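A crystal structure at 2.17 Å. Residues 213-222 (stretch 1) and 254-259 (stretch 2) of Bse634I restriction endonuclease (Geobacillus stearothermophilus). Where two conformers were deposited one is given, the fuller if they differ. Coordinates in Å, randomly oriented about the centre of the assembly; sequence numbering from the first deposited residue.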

# COMPACT_ATOMS: atom_id res chain seq x y z
N GLY B 213 -11.07 -6.94 16.91
CA GLY B 213 -9.94 -7.52 16.21
C GLY B 213 -9.53 -6.64 15.03
O GLY B 213 -8.34 -6.47 14.77
N ASN B 214 -10.50 -6.10 14.32
CA ASN B 214 -10.20 -5.23 13.18
C ASN B 214 -9.55 -3.94 13.62
O ASN B 214 -8.60 -3.48 12.98
N ILE B 215 -10.06 -3.36 14.71
CA ILE B 215 -9.54 -2.10 15.26
C ILE B 215 -8.10 -2.22 15.74
O ILE B 215 -7.24 -1.40 15.38
N LEU B 216 -7.83 -3.24 16.55
CA LEU B 216 -6.49 -3.44 17.08
C LEU B 216 -5.48 -3.92 16.03
O LEU B 216 -4.36 -3.41 15.98
N LYS B 217 -5.86 -4.89 15.21
CA LYS B 217 -4.94 -5.38 14.19
C LYS B 217 -4.57 -4.31 13.16
O LYS B 217 -3.43 -4.23 12.72
N SER B 218 -5.54 -3.49 12.76
CA SER B 218 -5.23 -2.45 11.79
C SER B 218 -4.31 -1.41 12.43
O SER B 218 -3.42 -0.86 11.77
N LEU B 219 -4.50 -1.16 13.73
CA LEU B 219 -3.68 -0.20 14.45
C LEU B 219 -2.23 -0.69 14.42
O LEU B 219 -1.30 0.09 14.18
N PHE B 220 -2.05 -1.99 14.65
CA PHE B 220 -0.73 -2.60 14.66
C PHE B 220 -0.13 -2.59 13.25
O PHE B 220 1.06 -2.37 13.08
N ALA B 221 -0.98 -2.80 12.25
CA ALA B 221 -0.54 -2.82 10.86
C ALA B 221 -0.03 -1.41 10.51
O ALA B 221 0.93 -1.25 9.74
N HIS B 222 -0.68 -0.39 11.06
CA HIS B 222 -0.26 0.98 10.83
C HIS B 222 1.13 1.16 11.45
O HIS B 222 2.02 1.74 10.84
N THR B 254 -14.16 -14.43 9.49
CA THR B 254 -14.23 -13.20 8.72
C THR B 254 -12.84 -12.54 8.62
O THR B 254 -12.12 -12.43 9.62
N ALA B 255 -12.47 -12.14 7.41
CA ALA B 255 -11.18 -11.52 7.14
C ALA B 255 -11.03 -10.09 7.69
O ALA B 255 -11.95 -9.28 7.61
N ALA B 256 -9.87 -9.78 8.25
CA ALA B 256 -9.62 -8.44 8.76
C ALA B 256 -9.78 -7.56 7.52
O ALA B 256 -9.09 -7.75 6.53
N THR B 257 -10.70 -6.59 7.57
CA THR B 257 -10.95 -5.74 6.41
C THR B 257 -9.75 -4.98 5.84
O THR B 257 -9.69 -4.72 4.63
N HIS B 258 -8.79 -4.62 6.68
CA HIS B 258 -7.63 -3.89 6.17
C HIS B 258 -6.71 -4.78 5.35
O HIS B 258 -5.83 -4.29 4.64
N THR B 259 -6.91 -6.09 5.42
CA THR B 259 -6.04 -7.00 4.68
C THR B 259 -6.52 -7.39 3.29
O THR B 259 -5.84 -8.16 2.62

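A short loop that turns into a 3-10 segment is fastened to the side of a helix by one direct hydrogen bond and two bridging waters, with a histidine ring laid over the helix backbone as the main packing element. The contact is small, burying 279 Å² in all, and most of it falls to two residues, N214 on the helix and H258 on the 3-10 segment.

The CA-to-CB bond of N214 points sideways, but with chi1 in the m well and chi2 at -66° the amide end comes nearer the other stretch. There N214 OD1 accepts a hydrogen bond from the backbone T257 N at 2.9 Å, with an N-H...O angle of 141°. An asparagine suits this place because its amide offers an acceptor and a donor side by side. While N214 OD1 takes the T257 amide, N214 ND2 donates to water 1 at 2.9 Å, and this water in turn donates to A255 O at 2.8 Å and lies 3.1 Å from T254 OG1. A256 is also close, its CA 3.2 Å from N214 OD1; its small methyl, A256 CB, pointing sideways, stays 3.8 Å from N214 OD1.

H258, with chi1 in the p well and chi2 at -85°, points toward the helix and packs its flat ring near S218. The S218 CA sits 3.8 Å from the centroid of the H258 ring and 15° off its normal, a CH-pi contact over the face, and S218 CB lies over that face too, 3.6 Å from H258 ND1. The S218 hydroxyl plays no part in this packing of CA and CB over the ring: its p rotamer (chi1 62°) places S218 OG 2.8 Å from N214 O and 3.1 Å from I215 O, back along its own helix. Further round the ring, K217 CB lies 3.8 Å from H258 CE1. The CA-to-CB bond of K217 points toward the other stretch, but its extended chain leads away, so that its aliphatic base makes the contact while NZ is bonded elsewhere in the structure. A221 points its methyl toward the ring, CB to H258 NE2 being 3.8 Å, and a side chain this short fills the space without crowding the imidazole.

Water 2 joins the two principal residues. It donates to N214 OD1 at 2.7 Å and weakly to N214 O at 3.4 Å, accepts from H258 N at 3.1 Å, and lies 2.6 Å from H258 ND1 in a hydrogen bond. N214 OD1 thus serves both the T257 amide and this water. Behind the contact, T259 OG1 donates to A256 O at 2.7 Å, tying the 3-10 turn to the loop before it.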

# COMPACT_ATOMS: atom_id res chain seq x y z
CB ASN B 214 -11.47 -4.90 12.41
CG ASN B 214 -11.76 -5.92 11.34
OD1 ASN B 214 -11.00 -6.04 10.38
ND2 ASN B 214 -12.85 -6.67 11.51
CB ILE B 215 -10.42 -1.60 16.44
CG1 ILE B 215 -11.73 -1.04 15.90
CG2 ILE B 215 -9.70 -0.50 17.21
CD1 ILE B 215 -11.55 0.23 15.09
CB LEU B 216 -6.55 -4.42 18.25
CG LEU B 216 -7.35 -3.91 19.46
CD1 LEU B 216 -7.47 -5.00 20.49
CD2 LEU B 216 -6.66 -2.67 20.04
CB LYS B 217 -5.51 -6.60 13.48
CG LYS B 217 -5.42 -7.88 14.28
CD LYS B 217 -5.74 -9.06 13.38
CE LYS B 217 -5.39 -10.35 14.07
NZ LYS B 217 -5.40 -11.48 13.10
CB SER B 218 -6.51 -1.81 11.28
OG SER B 218 -7.24 -1.17 12.31
CB LEU B 219 -4.14 -0.08 15.90
CG LEU B 219 -3.43 0.97 16.78
CD1 LEU B 219 -3.87 2.36 16.35
CD2 LEU B 219 -3.78 0.75 18.25
CB PHE B 220 -0.83 -4.05 15.16
CG PHE B 220 0.49 -4.66 15.56
CD1 PHE B 220 1.06 -4.38 16.79
CD2 PHE B 220 1.16 -5.54 14.70
CE1 PHE B 220 2.28 -4.96 17.17
CE2 PHE B 220 2.37 -6.12 15.07
CZ PHE B 220 2.93 -5.84 16.31
CB ALA B 221 -1.69 -3.20 9.95
CB HIS B 222 -1.24 1.98 11.47
CG HIS B 222 -0.79 3.40 11.38
ND1 HIS B 222 -0.00 4.00 12.34
CD2 HIS B 222 -0.99 4.35 10.42
CE1 HIS B 222 0.27 5.24 11.98
NE2 HIS B 222 -0.31 5.47 10.82
CB THR B 254 -15.27 -12.23 9.37
OG1 THR B 254 -15.34 -11.02 8.63
CG2 THR B 254 -14.88 -11.92 10.79
CB ALA B 255 -10.94 -11.51 5.65
CB ALA B 256 -8.20 -8.36 9.30
CB THR B 257 -12.08 -4.71 6.67
OG1 THR B 257 -11.69 -3.79 7.70
CG2 THR B 257 -13.35 -5.42 7.09
CB HIS B 258 -6.84 -3.22 7.31
CG HIS B 258 -6.11 -4.16 8.21
ND1 HIS B 258 -6.69 -4.79 9.28
CD2 HIS B 258 -4.82 -4.61 8.17
CE1 HIS B 258 -5.81 -5.58 9.87
NE2 HIS B 258 -4.67 -5.49 9.21
CB THR B 259 -5.77 -8.30 5.48
OG1 THR B 259 -6.97 -9.07 5.59
CG2 THR B 259 -5.25 -7.97 6.88
O HOH W 1 -13.86 -8.41 9.42
O HOH W 2 -9.17 -4.21 9.68